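Myo-inositol 2-dehydrogenase (Lactobacillus plantarum WCFS1, PDB 3CEA) probably catalyses the NAD-dependent oxidation of myo-inositol at its C2 hydroxyl, using a Rossmann domain to hold the dinucleotide. Local coordinates at residues Gly199-Asn211 / Cys332-Leu346. Numbering follows the deposited sequence.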
ATOM      1  N   GLY A 199      -2.392  -4.829  29.902  1.00 44.53           N
ATOM      2  CA  GLY A 199      -2.544  -5.381  31.245  1.00 44.97           C
ATOM      3  C   GLY A 199      -2.833  -4.282  32.253  1.00 45.55           C
ATOM      4  O   GLY A 199      -2.929  -4.537  33.452  1.00 45.62           O
ATOM      5  N   GLN A 200      -2.980  -3.059  31.751  1.00 46.27           N
ATOM      6  CA  GLN A 200      -3.250  -1.880  32.569  1.00 47.01           C
ATOM      7  C   GLN A 200      -4.726  -1.473  32.482  1.00 46.71           C
ATOM      8  O   GLN A 200      -5.454  -1.914  31.586  1.00 46.66           O
ATOM      9  CB  GLN A 200      -2.362  -0.711  32.117  1.00 47.10           C
ATOM     10  CG  GLN A 200      -0.858  -0.976  32.204  1.00 47.73           C
ATOM     11  CD  GLN A 200      -0.004   0.109  31.543  1.00 48.10           C
ATOM     12  OE1 GLN A 200      -0.381   1.285  31.485  1.00 48.10           O
ATOM     13  NE2 GLN A 200       1.174  -0.287  31.065  1.00 51.07           N
ATOM     14  N   ASP A 201      -5.154  -0.634  33.423  1.00 46.50           N
ATOM     15  CA  ASP A 201      -6.494  -0.052  33.417  1.00 46.35           C
ATOM     16  C   ASP A 201      -6.407   1.468  33.244  1.00 45.89           C
ATOM     17  O   ASP A 201      -5.441   2.082  33.694  1.00 45.85           O
ATOM     18  CB  ASP A 201      -7.229  -0.377  34.723  1.00 46.65           C
ATOM     19  CG  ASP A 201      -7.735  -1.815  34.782  1.00 48.64           C
ATOM     20  OD1 ASP A 201      -7.893  -2.456  33.717  1.00 49.92           O
ATOM     21  OD2 ASP A 201      -7.987  -2.302  35.908  1.00 49.11           O
ATOM     22  N   PRO A 202      -7.408   2.079  32.579  1.00 45.56           N
ATOM     23  CA  PRO A 202      -7.478   3.538  32.498  1.00 45.17           C
ATOM     24  C   PRO A 202      -7.823   4.164  33.846  1.00 44.93           C
ATOM     25  O   PRO A 202      -8.671   3.641  34.575  1.00 45.27           O
ATOM     26  CB  PRO A 202      -8.622   3.790  31.506  1.00 45.07           C
ATOM     27  CG  PRO A 202      -8.879   2.485  30.847  1.00 45.82           C
ATOM     28  CD  PRO A 202      -8.511   1.444  31.842  1.00 45.65           C
ATOM     29  N   VAL A 203      -7.166   5.275  34.168  1.00 44.16           N
ATOM     30  CA  VAL A 203      -7.438   6.000  35.411  1.00 43.22           C
ATOM     31  C   VAL A 203      -8.136   7.344  35.170  1.00 42.57           C
ATOM     32  O   VAL A 203      -8.675   7.944  36.101  1.00 42.73           O
ATOM     33  CB  VAL A 203      -6.154   6.203  36.260  1.00 43.19           C
ATOM     34  CG1 VAL A 203      -5.581   4.856  36.686  1.00 43.14           C
ATOM     35  CG2 VAL A 203      -5.112   7.027  35.506  1.00 42.84           C
ATOM     36  N   GLN A 204      -8.131   7.797  33.918  1.00 41.76           N
ATOM     37  CA  GLN A 204      -8.677   9.103  33.554  1.00 41.01           C
ATOM     38  C   GLN A 204      -9.155   9.110  32.108  1.00 40.55           C
ATOM     39  O   GLN A 204      -8.518   8.524  31.235  1.00 40.20           O
ATOM     40  CB  GLN A 204      -7.620  10.191  33.761  1.00 41.03           C
ATOM     41  CG  GLN A 204      -8.163  11.611  33.819  1.00 40.75           C
ATOM     42  CD  GLN A 204      -7.088  12.620  34.163  1.00 40.83           C
ATOM     43  OE1 GLN A 204      -6.207  12.914  33.353  1.00 39.93           O
ATOM     44  NE2 GLN A 204      -7.158  13.160  35.370  1.00 40.75           N
ATOM     45  N   ALA A 205     -10.275   9.788  31.865  1.00 40.52           N
ATOM     46  CA  ALA A 205     -10.873   9.845  30.535  1.00 40.18           C
ATOM     47  C   ALA A 205     -11.316  11.250  30.149  1.00 39.97           C
ATOM     48  O   ALA A 205     -11.908  11.981  30.951  1.00 39.46           O
ATOM     49  CB  ALA A 205     -12.047   8.880  30.436  1.00 40.29           C
ATOM     50  N   TYR A 206     -11.010  11.611  28.906  1.00 40.04           N
ATOM     51  CA  TYR A 206     -11.497  12.833  28.293  1.00 39.91           C
ATOM     52  C   TYR A 206     -12.249  12.442  27.039  1.00 40.14           C
ATOM     53  O   TYR A 206     -11.670  11.848  26.125  1.00 40.31           O
ATOM     54  CB  TYR A 206     -10.336  13.760  27.946  1.00 39.66           C
ATOM     55  CG  TYR A 206     -10.729  15.075  27.291  1.00 40.29           C
ATOM     56  CD1 TYR A 206     -11.715  15.893  27.846  1.00 39.00           C
ATOM     57  CD2 TYR A 206     -10.090  15.512  26.131  1.00 39.92           C
ATOM     58  CE1 TYR A 206     -12.068  17.101  27.248  1.00 40.20           C
ATOM     59  CE2 TYR A 206     -10.422  16.723  25.535  1.00 39.52           C
ATOM     60  CZ  TYR A 206     -11.413  17.511  26.095  1.00 40.39           C
ATOM     61  OH  TYR A 206     -11.751  18.705  25.502  1.00 40.11           O
ATOM     62  N   GLY A 207     -13.539  12.759  27.009  1.00 39.95           N
ATOM     63  CA  GLY A 207     -14.387  12.422  25.875  1.00 40.03           C
ATOM     64  C   GLY A 207     -14.999  13.642  25.219  1.00 40.34           C
ATOM     65  O   GLY A 207     -15.358  14.606  25.894  1.00 40.34           O
ATOM     66  N   LEU A 208     -15.099  13.600  23.893  1.00 40.79           N
ATOM     67  CA  LEU A 208     -15.754  14.652  23.121  1.00 41.12           C
ATOM     68  C   LEU A 208     -16.652  14.028  22.065  1.00 41.67           C
ATOM     69  O   LEU A 208     -16.301  13.011  21.463  1.00 42.24           O
ATOM     70  CB  LEU A 208     -14.723  15.578  22.468  1.00 40.71           C
ATOM     71  CG  LEU A 208     -13.924  16.507  23.390  1.00 39.93           C
ATOM     72  CD1 LEU A 208     -12.685  17.036  22.683  1.00 38.81           C
ATOM     73  CD2 LEU A 208     -14.787  17.656  23.894  1.00 39.15           C
ATOM     74  N   THR A 209     -17.817  14.633  21.853  1.00 42.03           N
ATOM     75  CA  THR A 209     -18.792  14.108  20.904  1.00 42.52           C
ATOM     76  C   THR A 209     -19.056  15.073  19.759  1.00 42.86           C
ATOM     77  O   THR A 209     -18.809  16.274  19.880  1.00 42.60           O
ATOM     78  CB  THR A 209     -20.129  13.752  21.586  1.00 42.62           C
ATOM     79  OG1 THR A 209     -20.606  14.876  22.335  1.00 42.74           O
ATOM     80  CG2 THR A 209     -19.965  12.546  22.510  1.00 42.86           C
ATOM     81  N   SER A 210     -19.562  14.531  18.651  1.00 43.50           N
ATOM     82  CA  SER A 210     -19.852  15.313  17.455  1.00 44.01           C
ATOM     83  C   SER A 210     -21.112  14.827  16.767  1.00 44.78           C
ATOM     84  O   SER A 210     -21.351  13.619  16.668  1.00 44.94           O
ATOM     85  CB  SER A 210     -18.688  15.231  16.468  1.00 44.14           C
ATOM     86  OG  SER A 210     -18.934  16.026  15.319  1.00 43.63           O
ATOM     87  N   ASN A 211     -21.908  15.782  16.294  1.00 45.46           N
ATOM     88  CA  ASN A 211     -23.049  15.506  15.431  1.00 45.94           C
ATOM     89  C   ASN A 211     -22.962  16.275  14.113  1.00 46.67           C
ATOM     90  O   ASN A 211     -23.974  16.481  13.439  1.00 47.60           O
ATOM     91  CB  ASN A 211     -24.361  15.828  16.151  1.00 45.92           C
ATOM     92  CG  ASN A 211     -24.974  14.615  16.825  1.00 45.99           C
ATOM     93  OD1 ASN A 211     -24.889  13.492  16.319  1.00 46.05           O
ATOM     94  ND2 ASN A 211     -25.616  14.839  17.967  1.00 44.47           N
ATOM     95  N   CYS A 332     -16.303   7.642  29.463  1.00 44.66           N
ATOM     96  CA  CYS A 332     -15.994   8.475  28.303  1.00 44.38           C
ATOM     97  C   CYS A 332     -17.222   9.269  27.876  1.00 44.88           C
ATOM     98  O   CYS A 332     -17.114  10.440  27.505  1.00 44.94           O
ATOM     99  CB  CYS A 332     -15.493   7.624  27.138  1.00 44.28           C
ATOM    100  SG  CYS A 332     -13.955   6.728  27.450  1.00 42.92           S
ATOM    101  N   GLN A 333     -18.385   8.619  27.936  1.00 45.20           N
ATOM    102  CA  GLN A 333     -19.661   9.249  27.606  1.00 45.47           C
ATOM    103  C   GLN A 333     -20.010  10.338  28.614  1.00 45.37           C
ATOM    104  O   GLN A 333     -20.497  11.403  28.235  1.00 45.41           O
ATOM    105  CB  GLN A 333     -20.779   8.203  27.536  1.00 45.53           C
ATOM    106  CG  GLN A 333     -22.090   8.721  26.949  1.00 46.62           C
ATOM    107  CD  GLN A 333     -21.968   9.114  25.482  1.00 49.02           C
ATOM    108  OE1 GLN A 333     -21.620   8.294  24.629  1.00 48.41           O
ATOM    109  NE2 GLN A 333     -22.264  10.378  25.183  1.00 50.09           N
ATOM    110  N   GLN A 334     -19.752  10.062  29.892  1.00 45.21           N
ATOM    111  CA  GLN A 334     -19.981  11.025  30.962  1.00 45.23           C
ATOM    112  C   GLN A 334     -19.085  12.249  30.798  1.00 44.49           C
ATOM    113  O   GLN A 334     -19.546  13.378  30.959  1.00 44.59           O
ATOM    114  CB  GLN A 334     -19.742  10.379  32.328  1.00 45.33           C
ATOM    115  CG  GLN A 334     -20.191  11.233  33.513  1.00 46.48           C
ATOM    116  CD  GLN A 334     -19.708  10.695  34.850  1.00 46.39           C
ATOM    117  OE1 GLN A 334     -19.178   9.586  34.935  1.00 49.82           O
ATOM    118  NE2 GLN A 334     -19.893  11.484  35.905  1.00 48.71           N
ATOM    119  N   SER A 335     -17.815  12.011  30.472  1.00 43.75           N
ATOM    120  CA  SER A 335     -16.830  13.075  30.260  1.00 43.18           C
ATOM    121  C   SER A 335     -17.278  14.075  29.196  1.00 42.93           C
ATOM    122  O   SER A 335     -17.104  15.284  29.355  1.00 42.60           O
ATOM    123  CB  SER A 335     -15.474  12.472  29.882  1.00 43.00           C
ATOM    124  OG  SER A 335     -14.515  13.482  29.631  1.00 42.02           O
ATOM    125  N   ALA A 336     -17.861  13.549  28.122  1.00 43.13           N
ATOM    126  CA  ALA A 336     -18.363  14.349  27.012  1.00 43.13           C
ATOM    127  C   ALA A 336     -19.616  15.135  27.389  1.00 43.34           C
ATOM    128  O   ALA A 336     -19.757  16.300  27.017  1.00 43.54           O
ATOM    129  CB  ALA A 336     -18.637  13.457  25.816  1.00 43.10           C
ATOM    130  N   ASN A 337     -20.517  14.493  28.132  1.00 43.37           N
ATOM    131  CA  ASN A 337     -21.768  15.117  28.553  1.00 43.35           C
ATOM    132  C   ASN A 337     -21.586  16.195  29.615  1.00 42.80           C
ATOM    133  O   ASN A 337     -22.303  17.197  29.608  1.00 42.81           O
ATOM    134  CB  ASN A 337     -22.765  14.059  29.042  1.00 43.86           C
ATOM    135  CG  ASN A 337     -23.190  13.096  27.940  1.00 46.68           C
ATOM    136  OD1 ASN A 337     -22.770  13.216  26.785  1.00 51.08           O
ATOM    137  ND2 ASN A 337     -24.026  12.129  28.299  1.00 48.10           N
ATOM    138  N   ILE A 338     -20.634  15.987  30.523  1.00 42.35           N
ATOM    139  CA  ILE A 338     -20.374  16.953  31.598  1.00 42.05           C
ATOM    140  C   ILE A 338     -19.299  17.988  31.243  1.00 42.22           C
ATOM    141  O   ILE A 338     -19.114  18.970  31.964  1.00 42.38           O
ATOM    142  CB  ILE A 338     -20.049  16.269  32.962  1.00 41.99           C
ATOM    143  CG1 ILE A 338     -18.687  15.555  32.926  1.00 41.43           C
ATOM    144  CG2 ILE A 338     -21.194  15.341  33.388  1.00 41.10           C
ATOM    145  CD1 ILE A 338     -18.175  15.123  34.295  1.00 41.80           C
ATOM    146  N   GLY A 339     -18.602  17.765  30.131  1.00 42.38           N
ATOM    147  CA  GLY A 339     -17.552  18.673  29.674  1.00 42.50           C
ATOM    148  C   GLY A 339     -16.404  18.789  30.657  1.00 42.51           C
ATOM    149  O   GLY A 339     -15.806  19.854  30.803  1.00 42.41           O
ATOM    150  N   LYS A 340     -16.108  17.686  31.338  1.00 42.73           N
ATOM    151  CA  LYS A 340     -15.040  17.629  32.327  1.00 43.04           C
ATOM    152  C   LYS A 340     -14.257  16.338  32.179  1.00 43.29           C
ATOM    153  O   LYS A 340     -14.732  15.366  31.584  1.00 43.24           O
ATOM    154  CB  LYS A 340     -15.604  17.685  33.752  1.00 43.04           C
ATOM    155  CG  LYS A 340     -16.260  18.990  34.158  1.00 44.15           C
ATOM    156  CD  LYS A 340     -17.162  18.763  35.363  1.00 45.92           C
ATOM    157  CE  LYS A 340     -17.893  20.032  35.765  1.00 47.49           C
ATOM    158  NZ  LYS A 340     -18.938  19.748  36.785  1.00 48.11           N
ATOM    159  N   LEU A 341     -13.053  16.341  32.737  1.00 43.48           N
ATOM    160  CA  LEU A 341     -12.242  15.150  32.869  1.00 43.56           C
ATOM    161  C   LEU A 341     -12.921  14.237  33.883  1.00 43.92           C
ATOM    162  O   LEU A 341     -13.441  14.710  34.899  1.00 44.08           O
ATOM    163  CB  LEU A 341     -10.858  15.558  33.374  1.00 43.60           C
ATOM    164  CG  LEU A 341      -9.588  15.069  32.685  1.00 44.37           C
ATOM    165  CD1 LEU A 341      -9.700  15.169  31.171  1.00 43.35           C
ATOM    166  CD2 LEU A 341      -8.410  15.887  33.190  1.00 43.36           C
ATOM    167  N   VAL A 342     -12.939  12.936  33.606  1.00 44.36           N
ATOM    168  CA  VAL A 342     -13.496  11.963  34.548  1.00 44.65           C
ATOM    169  C   VAL A 342     -12.408  10.999  35.020  1.00 45.36           C
ATOM    170  O   VAL A 342     -11.736  10.364  34.206  1.00 45.42           O
ATOM    171  CB  VAL A 342     -14.707  11.187  33.948  1.00 44.38           C
ATOM    172  CG1 VAL A 342     -15.167  10.075  34.886  1.00 43.91           C
ATOM    173  CG2 VAL A 342     -15.859  12.129  33.669  1.00 43.76           C
ATOM    174  N   ASP A 343     -12.229  10.915  36.336  1.00 46.17           N
ATOM    175  CA  ASP A 343     -11.315   9.945  36.932  1.00 47.45           C
ATOM    176  C   ASP A 343     -12.022   8.605  37.099  1.00 48.21           C
ATOM    177  O   ASP A 343     -13.094   8.527  37.706  1.00 48.14           O
ATOM    178  CB  ASP A 343     -10.787  10.447  38.281  1.00 47.52           C
ATOM    179  CG  ASP A 343      -9.831  11.627  38.141  1.00 48.40           C
ATOM    180  OD1 ASP A 343      -9.447  11.975  37.003  1.00 49.19           O
ATOM    181  OD2 ASP A 343      -9.455  12.208  39.180  1.00 49.56           O
ATOM    182  N   ILE A 344     -11.421   7.555  36.547  1.00 49.09           N
ATOM    183  CA  ILE A 344     -12.024   6.226  36.559  1.00 50.20           C
ATOM    184  C   ILE A 344     -11.544   5.409  37.763  1.00 51.26           C
ATOM    185  O   ILE A 344     -10.343   5.351  38.057  1.00 51.33           O
ATOM    186  CB  ILE A 344     -11.760   5.453  35.231  1.00 50.29           C
ATOM    187  CG1 ILE A 344     -12.129   6.316  34.019  1.00 49.55           C
ATOM    188  CG2 ILE A 344     -12.539   4.133  35.202  1.00 50.91           C
ATOM    189  CD1 ILE A 344     -11.752   5.713  32.677  1.00 50.12           C
ATOM    190  N   GLN A 345     -12.498   4.802  38.463  1.00 52.19           N
ATOM    191  CA  GLN A 345     -12.200   3.870  39.545  1.00 53.12           C
ATOM    192  C   GLN A 345     -12.815   2.507  39.232  1.00 53.69           C
ATOM    193  O   GLN A 345     -14.021   2.399  38.981  1.00 53.76           O
ATOM    194  CB  GLN A 345     -12.713   4.405  40.888  1.00 53.24           C
ATOM    195  N   LEU A 346     -11.974   1.477  39.231  1.00 54.10           N
ATOM    196  CA  LEU A 346     -12.416   0.112  38.957  1.00 54.55           C
ATOM    197  C   LEU A 346     -12.081  -0.809  40.129  1.00 55.20           C
ATOM    198  O   LEU A 346     -12.976  -1.317  40.807  1.00 55.36           O
ATOM    199  CB  LEU A 346     -11.790  -0.415  37.656  1.00 54.37           C
ATOM    200  CG  LEU A 346     -12.017   0.359  36.349  1.00 53.52           C
ATOM    201  CD1 LEU A 346     -10.999  -0.054  35.298  1.00 51.74           C
ATOM    202  CD2 LEU A 346     -13.435   0.181  35.824  1.00 52.02           C
ATOM    203  OXT LEU A 346     -10.912  -1.061  40.438  1.00 55.57           O
TER
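L341 lays its CD2 methyl obliquely against the amide of Q204, 3.7 Å from CD, while its CD1 packs 3.6 Å from Y206 CB. Q204 runs alongside D343 and gives it a nearly straight bond, NE2 to OD1 3.1 Å, on the syn side of the carboxylate with the two planes only 21° apart. Its CG stands anti to the backbone N (chi1 -163°) and the chain continues extended, carrying OE1 to the Y206 hydroxyl of the second subunit. With an alanine here, D343 and that tyrosine would probably both lose their amide partner, and the L341 CD2 methyl the group it rests on. The backbone behind these side chains illustrates how a strand close to a chain's end can extend a sheet: 342-343 adds antiparallel to 202-210 at the margin of the mixed sheet of the C-terminal GFO/IDH/MocA-type domain, through A205 N to V342 O (2.8 Å) and the reciprocal V342 N to A205 O (3.0 Å). On the other face, I344 CD1 packs against P202 CB and A205 CB. Helix 332-338 crosses strand 202-210 at 63°, and there A336 CB meets T209 CG2. S335 OG accepts the G207 N-H (N to OG 2.9 Å) and donates its own proton to K340 O, tying the strand to the turn after the helix.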